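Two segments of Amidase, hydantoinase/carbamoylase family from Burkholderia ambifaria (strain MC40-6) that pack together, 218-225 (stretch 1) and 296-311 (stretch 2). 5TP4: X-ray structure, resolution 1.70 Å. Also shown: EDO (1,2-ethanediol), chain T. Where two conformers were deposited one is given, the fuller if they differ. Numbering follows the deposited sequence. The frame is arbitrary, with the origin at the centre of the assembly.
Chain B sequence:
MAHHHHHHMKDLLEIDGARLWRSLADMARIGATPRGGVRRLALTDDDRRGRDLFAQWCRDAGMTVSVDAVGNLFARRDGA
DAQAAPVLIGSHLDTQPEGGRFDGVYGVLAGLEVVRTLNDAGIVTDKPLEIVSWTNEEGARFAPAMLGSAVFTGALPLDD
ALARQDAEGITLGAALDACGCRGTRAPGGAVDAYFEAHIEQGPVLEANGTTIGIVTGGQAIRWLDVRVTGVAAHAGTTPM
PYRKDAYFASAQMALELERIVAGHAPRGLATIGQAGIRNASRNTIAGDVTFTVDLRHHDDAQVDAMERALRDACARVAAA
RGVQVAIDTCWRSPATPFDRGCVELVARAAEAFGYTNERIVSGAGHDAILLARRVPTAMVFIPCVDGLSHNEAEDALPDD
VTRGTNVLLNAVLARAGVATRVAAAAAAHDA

Stretch 1 (218-225) GQAIRWLD
Stretch 2 (296-311) RHHDDAQVDAMERALR

Arg222, on the strand of stretch 1, makes the strongest contact, with two carboxylates one turn apart on the helix of stretch 2. Its NH2 lies 2.8 Å from Asp300 OD1 and 2.8 Å from Asp304 OD1, forming a salt bridge to each. Arg222 NE also donates to Asp304 OD1 (2.8 Å), and Arg222 NH1 to Asp300 OD1 (3.2 Å), so each acid oxygen takes two N-H groups near the plane of the guanidinium. The arginine points toward the helix and folds to get there: chi1 -52° (m), chi2 -73° (m), chi3 -174° (t), chi4 -95°. This fold lets Arg222 NH1 return to its own strand and donate to Ile221 O at 3.0 Å. Asp300 (chi1 -85°, m) and Asp304 (chi1 -72°, m) leave the helix sideways, but their ends come nearer the strand. Val303 CG1 covers one face of the guanidinium, 3.4 Å from Arg222 CZ, so an apolar methyl sits against the flat face while the acids occupy the edge.

The backbones join in a short antiparallel pairing. Strand 220-225 is extended, with phi from -80° to -130° and psi from 129° to 148°; strand 296-297 has phi/psi of -135/150° and -156/170°. Ala220 and His297 form the hydrogen-bonded pair (CA to CA 5.4 Å): Ala220 N donates to His297 O at 2.8 Å, and His297 N to Ala220 O at 3.1 Å. Ile221 and Arg296 form the adjacent non-hydrogen-bonded pair, their CA atoms 4.7 Å apart, and Arg296 CA makes a CA-H...O contact with Ala220 O at 3.2 Å.

Ile221 and Arg296 share one face of this sheet. Arg296 NH1 donates to Gln219 OE1 at 3.1 Å, near the guanidinium plane, while Ile221 CD1 rests over one face of the group, 3.6 Å from Arg296 NH1. Gln219 is m, t with chi3 -39°, Ile221 m, t; Arg296 has chi1 -42° (m), chi2 -121° (between wells), chi3 166° and chi4 171°.

After His297 the chain turns through His298 (phi/psi -75/-20°) and Asp299 (-127/139°) into helix 300-311. Asp299 (chi1 180°, t) caps it, its OD1 accepting from Gln302 N at 3.0 Å; Asp299 N donates to His297 ND1 at 3.2 Å. Regular i to i+4 bonds follow, beginning with Val303 N to Asp299 O at 3.0 Å. Helix and strand 220-225 run in roughly the same direction, at 27°, their axes approaching to 8.0 Å.

Ala220, Arg222 and Leu224 alternate along the helix-facing side of the strand. Ala220 CB meets Val303 CG1 (chi1 83°, p) at 3.8 Å. Further along, Leu224 (m, t) places CD1 3.9 Å from Leu310 CD2 (t, p) and CD2 3.9 Å from Glu307 OE1. Glu307 (t, t) is held within the helix by a salt bridge from its OE2 to Arg311 NE at 2.9 Å. Together the stretches bury 705 Å², both sides summed.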

ATOM      1  N   GLY B 218     -26.702 -13.624   8.410  1.00  8.56           N
ATOM      2  CA  GLY B 218     -25.470 -12.904   8.144  1.00  7.67           C
ATOM      3  C   GLY B 218     -24.280 -13.750   8.559  1.00  8.95           C
ATOM      4  O   GLY B 218     -24.428 -14.725   9.305  1.00 11.47           O
ATOM      5  N   GLN B 219     -23.102 -13.386   8.053  1.00  9.17           N
ATOM      6  CA  GLN B 219     -21.869 -14.141   8.231  1.00 11.14           C
ATOM      7  C   GLN B 219     -21.236 -13.878   9.589  1.00 10.58           C
ATOM      8  O   GLN B 219     -21.434 -12.828  10.199  1.00 12.61           O
ATOM      9  CB  GLN B 219     -20.855 -13.726   7.166  1.00 11.89           C
ATOM     10  CG  GLN B 219     -21.258 -14.116   5.769  1.00 10.63           C
ATOM     11  CD  GLN B 219     -20.654 -13.200   4.742  1.00 10.46           C
ATOM     12  OE1 GLN B 219     -20.565 -11.988   4.945  1.00 12.24           O
ATOM     13  NE2 GLN B 219     -20.243 -13.781   3.618  1.00 10.46           N
ATOM     14  N   ALA B 220     -20.386 -14.822  10.016  1.00 11.12           N
ATOM     15  CA  ALA B 220     -19.353 -14.514  11.007  1.00 12.26           C
ATOM     16  C   ALA B 220     -18.185 -13.828  10.302  1.00  9.06           C
ATOM     17  O   ALA B 220     -17.790 -14.232   9.203  1.00 13.17           O
ATOM     18  CB  ALA B 220     -18.866 -15.779  11.708  1.00 15.03           C
ATOM     19  N   ILE B 221     -17.660 -12.762  10.916  1.00 10.50           N
ATOM     20  CA  ILE B 221     -16.649 -11.903  10.302  1.00  9.31           C
ATOM     21  C   ILE B 221     -15.498 -11.733  11.286  1.00 11.40           C
ATOM     22  O   ILE B 221     -15.726 -11.478  12.476  1.00 11.62           O
ATOM     23  CB  ILE B 221     -17.209 -10.514   9.943  1.00  9.73           C
ATOM     24  CG1 ILE B 221     -18.521 -10.613   9.161  1.00 13.05           C
ATOM     25  CG2 ILE B 221     -16.155  -9.698   9.142  1.00  9.93           C
ATOM     26  CD1 ILE B 221     -19.178  -9.256   8.958  1.00 13.98           C
ATOM     27  N   ARG B 222     -14.268 -11.811  10.781  1.00 11.76           N
ATOM     28  CA  ARG B 222     -13.086 -11.395  11.523  1.00 11.61           C
ATOM     29  C   ARG B 222     -12.305 -10.399  10.680  1.00 11.33           C
ATOM     30  O   ARG B 222     -12.136 -10.594   9.473  1.00 12.26           O
ATOM     31  CB  ARG B 222     -12.169 -12.583  11.871  1.00 10.22           C
ATOM     32  CG  ARG B 222     -12.927 -13.709  12.551  1.00 13.57           C
ATOM     33  CD  ARG B 222     -13.287 -13.336  13.976  1.00 14.58           C
ATOM     34  NE  ARG B 222     -13.900 -14.471  14.679  1.00 16.24           N
ATOM     35  CZ  ARG B 222     -15.212 -14.691  14.785  1.00 21.80           C
ATOM     36  NH1 ARG B 222     -16.084 -13.847  14.242  1.00 20.53           N
ATOM     37  NH2 ARG B 222     -15.659 -15.761  15.438  1.00 22.02           N
ATOM     38  N   TRP B 223     -11.823  -9.348  11.326  1.00 12.18           N
ATOM     39  CA  TRP B 223     -10.884  -8.409  10.725  1.00 12.91           C
ATOM     40  C   TRP B 223      -9.556  -8.555  11.441  1.00 10.86           C
ATOM     41  O   TRP B 223      -9.511  -8.515  12.674  1.00 13.81           O
ATOM     42  CB  TRP B 223     -11.376  -6.976  10.866  1.00 14.80           C
ATOM     43  CG  TRP B 223     -12.324  -6.542   9.806  1.00 15.60           C
ATOM     44  CD1 TRP B 223     -12.882  -7.308   8.825  1.00 16.76           C
ATOM     45  CD2 TRP B 223     -12.792  -5.207   9.599  1.00 16.19           C
ATOM     46  NE1 TRP B 223     -13.684  -6.520   8.008  1.00 16.19           N
ATOM     47  CE2 TRP B 223     -13.644  -5.230   8.469  1.00 17.94           C
ATOM     48  CE3 TRP B 223     -12.589  -3.997  10.268  1.00 18.04           C
ATOM     49  CZ2 TRP B 223     -14.276  -4.083   7.992  1.00 25.15           C
ATOM     50  CZ3 TRP B 223     -13.216  -2.854   9.784  1.00 29.10           C
ATOM     51  CH2 TRP B 223     -14.055  -2.909   8.665  1.00 26.69           C
ATOM     52  N   LEU B 224      -8.493  -8.736  10.668  1.00 10.91           N
ATOM     53  CA  LEU B 224      -7.161  -8.958  11.204  1.00 10.89           C
ATOM     54  C   LEU B 224      -6.225  -7.886  10.665  1.00 13.39           C
ATOM     55  O   LEU B 224      -6.402  -7.381   9.553  1.00 12.85           O
ATOM     56  CB  LEU B 224      -6.636 -10.352  10.811  1.00 13.76           C
ATOM     57  CG  LEU B 224      -7.591 -11.539  11.030  1.00 18.56           C
ATOM     58  CD1 LEU B 224      -6.895 -12.838  10.635  1.00 26.85           C
ATOM     59  CD2 LEU B 224      -7.994 -11.608  12.447  1.00 24.71           C
ATOM     60  N   ASP B 225      -5.245  -7.535  11.479  1.00 13.93           N
ATOM     61  CA  ASP B 225      -4.108  -6.732  11.058  1.00 13.87           C
ATOM     62  C   ASP B 225      -2.894  -7.636  11.060  1.00 12.38           C
ATOM     63  O   ASP B 225      -2.617  -8.297  12.071  1.00 13.84           O
ATOM     64  CB  ASP B 225      -3.846  -5.563  12.011  1.00 15.02           C
ATOM     65  CG  ASP B 225      -4.958  -4.561  12.028  1.00 24.96           C
ATOM     66  OD1 ASP B 225      -5.565  -4.319  10.976  1.00 24.04           O
ATOM     67  OD2 ASP B 225      -5.213  -3.998  13.105  1.00 29.46           O
ATOM     68  N   ARG B 296     -14.526 -14.413   6.389  1.00 10.49           N
ATOM     69  CA  ARG B 296     -15.953 -14.668   6.570  1.00 12.23           C
ATOM     70  C   ARG B 296     -16.241 -16.154   6.528  1.00  8.71           C
ATOM     71  O   ARG B 296     -15.564 -16.918   5.837  1.00 11.05           O
ATOM     72  CB  ARG B 296     -16.798 -14.010   5.501  1.00 14.58           C
ATOM     73  CG  ARG B 296     -16.340 -12.632   5.179  1.00 21.72           C
ATOM     74  CD  ARG B 296     -17.410 -11.641   5.410  1.00 19.73           C
ATOM     75  NE  ARG B 296     -16.899 -10.273   5.418  1.00 14.40           N
ATOM     76  CZ  ARG B 296     -17.677  -9.202   5.424  1.00 11.42           C
ATOM     77  NH1 ARG B 296     -19.015  -9.353   5.392  1.00 10.74           N
ATOM     78  NH2 ARG B 296     -17.126  -7.997   5.479  1.00 11.95           N
ATOM     79  N   HIS B 297     -17.288 -16.546   7.251  1.00 10.12           N
ATOM     80  CA  HIS B 297     -17.842 -17.885   7.106  1.00 13.65           C
ATOM     81  C   HIS B 297     -19.291 -17.809   7.569  1.00 14.40           C
ATOM     82  O   HIS B 297     -19.740 -16.787   8.089  1.00 14.99           O
ATOM     83  CB  HIS B 297     -17.042 -18.935   7.902  1.00 10.04           C
ATOM     84  CG  HIS B 297     -17.215 -20.341   7.398  1.00 12.81           C
ATOM     85  ND1 HIS B 297     -18.353 -21.082   7.641  1.00 18.54           N
ATOM     86  CD2 HIS B 297     -16.384 -21.148   6.691  1.00 17.42           C
ATOM     87  CE1 HIS B 297     -18.221 -22.283   7.099  1.00 25.15           C
ATOM     88  NE2 HIS B 297     -17.042 -22.344   6.500  1.00 19.24           N
ATOM     89  N   HIS B 298     -20.039 -18.874   7.319  1.00 15.30           N
ATOM     90  CA  HIS B 298     -21.389 -18.928   7.873  1.00 15.10           C
ATOM     91  C   HIS B 298     -21.381 -19.217   9.368  1.00 16.61           C
ATOM     92  O   HIS B 298     -22.373 -18.937  10.050  1.00 17.75           O
ATOM     93  CB  HIS B 298     -22.217 -20.005   7.167  1.00 20.82           C
ATOM     94  CG  HIS B 298     -22.558 -19.672   5.750  1.00 26.81           C
ATOM     95  ND1 HIS B 298     -23.582 -20.296   5.067  1.00 24.13           N
ATOM     96  CD2 HIS B 298     -22.012 -18.783   4.884  1.00 22.72           C
ATOM     97  CE1 HIS B 298     -23.646 -19.810   3.839  1.00 22.90           C
ATOM     98  NE2 HIS B 298     -22.706 -18.889   3.702  1.00 25.47           N
ATOM     99  N   ASP B 299     -20.288 -19.768   9.882  1.00 15.38           N
ATOM    100  CA  ASP B 299     -20.213 -20.315  11.221  0.66 21.36           C
ATOM    101  C   ASP B 299     -19.034 -19.690  11.962  1.00 20.93           C
ATOM    102  O   ASP B 299     -17.953 -19.542  11.389  1.00 17.93           O
ATOM    103  CB  ASP B 299     -20.062 -21.830  11.108  0.66 22.07           C
ATOM    104  CG  ASP B 299     -19.967 -22.492  12.417  0.66 28.44           C
ATOM    105  OD1 ASP B 299     -18.872 -22.460  12.999  0.66 32.58           O
ATOM    106  OD2 ASP B 299     -20.988 -23.038  12.858  0.66 32.59           O
ATOM    107  N   ASP B 300     -19.230 -19.353  13.238  1.00 14.97           N
ATOM    108  CA  ASP B 300     -18.139 -18.724  13.984  1.00 16.85           C
ATOM    109  C   ASP B 300     -16.997 -19.689  14.238  1.00 15.17           C
ATOM    110  O   ASP B 300     -15.826 -19.279  14.252  1.00 16.06           O
ATOM    111  CB  ASP B 300     -18.650 -18.176  15.312  1.00 21.77           C
ATOM    112  CG  ASP B 300     -19.244 -16.799  15.165  1.00 27.26           C
ATOM    113  OD1 ASP B 300     -18.472 -15.800  15.152  1.00 22.54           O
ATOM    114  OD2 ASP B 300     -20.480 -16.732  15.043  1.00 24.82           O
ATOM    115  N   ALA B 301     -17.312 -20.957  14.524  1.00 19.76           N
ATOM    116  CA  ALA B 301     -16.244 -21.925  14.747  1.00 19.09           C
ATOM    117  C   ALA B 301     -15.383 -22.089  13.504  1.00 17.57           C
ATOM    118  O   ALA B 301     -14.162 -22.244  13.610  1.00 18.29           O
ATOM    119  CB  ALA B 301     -16.817 -23.278  15.171  1.00 21.19           C
ATOM    120  N   GLN B 302     -16.007 -22.084  12.320  1.00 17.56           N
ATOM    121  CA  GLN B 302     -15.241 -22.271  11.091  1.00 16.54           C
ATOM    122  C   GLN B 302     -14.429 -21.026  10.739  1.00 13.83           C
ATOM    123  O   GLN B 302     -13.313 -21.146  10.218  1.00 14.53           O
ATOM    124  CB  GLN B 302     -16.159 -22.634   9.924  1.00 21.01           C
ATOM    125  CG  GLN B 302     -16.801 -24.015  10.000  1.00 26.57           C
ATOM    126  CD  GLN B 302     -15.795 -25.131  10.219  1.00 35.01           C
ATOM    127  OE1 GLN B 302     -14.814 -25.270   9.481  1.00 36.07           O
ATOM    128  NE2 GLN B 302     -16.030 -25.930  11.251  1.00 37.90           N
ATOM    129  N   VAL B 303     -14.976 -19.822  10.951  1.00 14.59           N
ATOM    130  CA  VAL B 303     -14.145 -18.648  10.669  1.00 11.79           C
ATOM    131  C   VAL B 303     -12.980 -18.599  11.650  1.00 12.28           C
ATOM    132  O   VAL B 303     -11.858 -18.247  11.278  1.00 12.39           O
ATOM    133  CB  VAL B 303     -14.976 -17.335  10.631  1.00 11.17           C
ATOM    134  CG1 VAL B 303     -15.236 -16.724  12.027  1.00 12.41           C
ATOM    135  CG2 VAL B 303     -14.283 -16.308   9.769  1.00 12.73           C
ATOM    136  N   ASP B 304     -13.196 -19.016  12.899  1.00 12.31           N
ATOM    137  CA  ASP B 304     -12.086 -19.095  13.844  0.60 12.52           C
ATOM    138  C   ASP B 304     -11.065 -20.138  13.394  1.00 14.75           C
ATOM    139  O   ASP B 304      -9.847 -19.941  13.534  1.00 15.14           O
ATOM    140  CB  ASP B 304     -12.617 -19.421  15.246  0.60 14.91           C
ATOM    141  CG  ASP B 304     -13.346 -18.250  15.884  0.60 19.19           C
ATOM    142  OD1 ASP B 304     -13.193 -17.116  15.386  0.60 26.62           O
ATOM    143  OD2 ASP B 304     -14.063 -18.462  16.894  0.60 20.65           O
ATOM    144  N   ALA B 305     -11.538 -21.244  12.821  1.00 16.20           N
ATOM    145  CA  ALA B 305     -10.619 -22.259  12.322  1.00 14.33           C
ATOM    146  C   ALA B 305      -9.785 -21.716  11.173  1.00 13.95           C
ATOM    147  O   ALA B 305      -8.581 -21.988  11.098  1.00 16.24           O
ATOM    148  CB  ALA B 305     -11.389 -23.502  11.877  1.00 15.61           C
ATOM    149  N   MET B 306     -10.406 -20.946  10.275  1.00 13.75           N
ATOM    150  CA  MET B 306      -9.653 -20.287   9.213  1.00 12.66           C
ATOM    151  C   MET B 306      -8.585 -19.364   9.800  1.00 12.35           C
ATOM    152  O   MET B 306      -7.442 -19.348   9.327  1.00 11.85           O
ATOM    153  CB  MET B 306     -10.616 -19.518   8.295  1.00 10.75           C
ATOM    154  CG  MET B 306     -11.624 -20.410   7.613  1.00 19.01           C
ATOM    155  SD  MET B 306     -12.905 -19.401   6.772  1.00 22.87           S
ATOM    156  CE  MET B 306     -11.859 -18.530   5.623  1.00 22.51           C
ATOM    157  N   GLU B 307      -8.937 -18.600  10.847  1.00 11.21           N
ATOM    158  CA  GLU B 307      -7.968 -17.712  11.482  1.00 11.71           C
ATOM    159  C   GLU B 307      -6.785 -18.494  12.034  1.00 11.88           C
ATOM    160  O   GLU B 307      -5.622 -18.114  11.847  1.00 12.62           O
ATOM    161  CB  GLU B 307      -8.625 -16.919  12.616  1.00 15.39           C
ATOM    162  CG  GLU B 307      -7.609 -16.027  13.290  1.00 15.39           C
ATOM    163  CD  GLU B 307      -8.176 -15.205  14.406  1.00 19.11           C
ATOM    164  OE1 GLU B 307      -9.337 -14.769  14.290  1.00 24.88           O
ATOM    165  OE2 GLU B 307      -7.429 -14.986  15.382  1.00 18.36           O
ATOM    166  N   ARG B 308      -7.065 -19.567  12.780  1.00 14.65           N
ATOM    167  CA  ARG B 308      -5.970 -20.330  13.363  1.00 16.28           C
ATOM    168  C   ARG B 308      -5.110 -20.986  12.283  1.00 14.70           C
ATOM    169  O   ARG B 308      -3.887 -21.075  12.437  1.00 15.40           O
ATOM    170  CB  ARG B 308      -6.509 -21.370  14.341  1.00 23.89           C
ATOM    171  CG  ARG B 308      -7.112 -20.749  15.589  1.00 20.15           C
ATOM    172  CD  ARG B 308      -7.399 -21.792  16.699  1.00 22.79           C
ATOM    173  NE  ARG B 308      -8.095 -22.993  16.205  1.00 25.06           N
ATOM    174  CZ  ARG B 308      -9.406 -23.082  16.050  1.00 25.83           C
ATOM    175  NH1 ARG B 308     -10.167 -22.050  16.350  1.00 25.01           N
ATOM    176  NH2 ARG B 308      -9.966 -24.195  15.583  1.00 24.65           N
ATOM    177  N   ALA B 309      -5.734 -21.473  11.198  1.00 13.85           N
ATOM    178  CA  ALA B 309      -4.966 -21.974  10.052  1.00 14.48           C
ATOM    179  C   ALA B 309      -4.065 -20.897   9.466  1.00 12.73           C
ATOM    180  O   ALA B 309      -2.913 -21.167   9.094  1.00 13.54           O
ATOM    181  CB  ALA B 309      -5.911 -22.501   8.965  1.00 12.97           C
ATOM    182  N   LEU B 310      -4.567 -19.672   9.371  1.00 11.46           N
ATOM    183  CA  LEU B 310      -3.752 -18.582   8.841  1.00 10.74           C
ATOM    184  C   LEU B 310      -2.592 -18.263   9.781  1.00 14.32           C
ATOM    185  O   LEU B 310      -1.459 -18.064   9.347  1.00 11.10           O
ATOM    186  CB  LEU B 310      -4.629 -17.359   8.617  1.00 10.41           C
ATOM    187  CG  LEU B 310      -3.879 -16.115   8.134  1.00 11.23           C
ATOM    188  CD1 LEU B 310      -3.301 -16.377   6.753  1.00 11.12           C
ATOM    189  CD2 LEU B 310      -4.809 -14.901   8.119  1.00 14.85           C
ATOM    190  N   ARG B 311      -2.841 -18.258  11.085  1.00 12.94           N
ATOM    191  CA  ARG B 311      -1.737 -17.997  11.994  1.00 12.19           C
ATOM    192  C   ARG B 311      -0.666 -19.065  11.866  1.00 12.58           C
ATOM    193  O   ARG B 311       0.532 -18.752  11.856  1.00 14.61           O
ATOM    194  CB  ARG B 311      -2.250 -17.921  13.435  1.00 12.94           C
ATOM    195  CG  ARG B 311      -3.189 -16.761  13.671  1.00 14.00           C
ATOM    196  CD  ARG B 311      -3.763 -16.807  15.108  1.00 14.98           C
ATOM    197  NE  ARG B 311      -4.573 -15.615  15.379  1.00 18.26           N
ATOM    198  CZ  ARG B 311      -4.068 -14.444  15.765  1.00 19.53           C
ATOM    199  NH1 ARG B 311      -2.752 -14.297  15.924  1.00 15.04           N
ATOM    200  NH2 ARG B 311      -4.877 -13.418  15.977  1.00 19.11           N
TER
HETATM  201  C1  EDO T 505     -23.567 -10.370  10.533  1.00 13.84           C
HETATM  202  O1  EDO T 505     -23.887 -11.740  10.836  1.00 15.95           O
HETATM  203  C2  EDO T 505     -22.255  -9.991  11.214  1.00 17.76           C
HETATM  204  O2  EDO T 505     -22.396 -10.061  12.643  1.00 18.30           O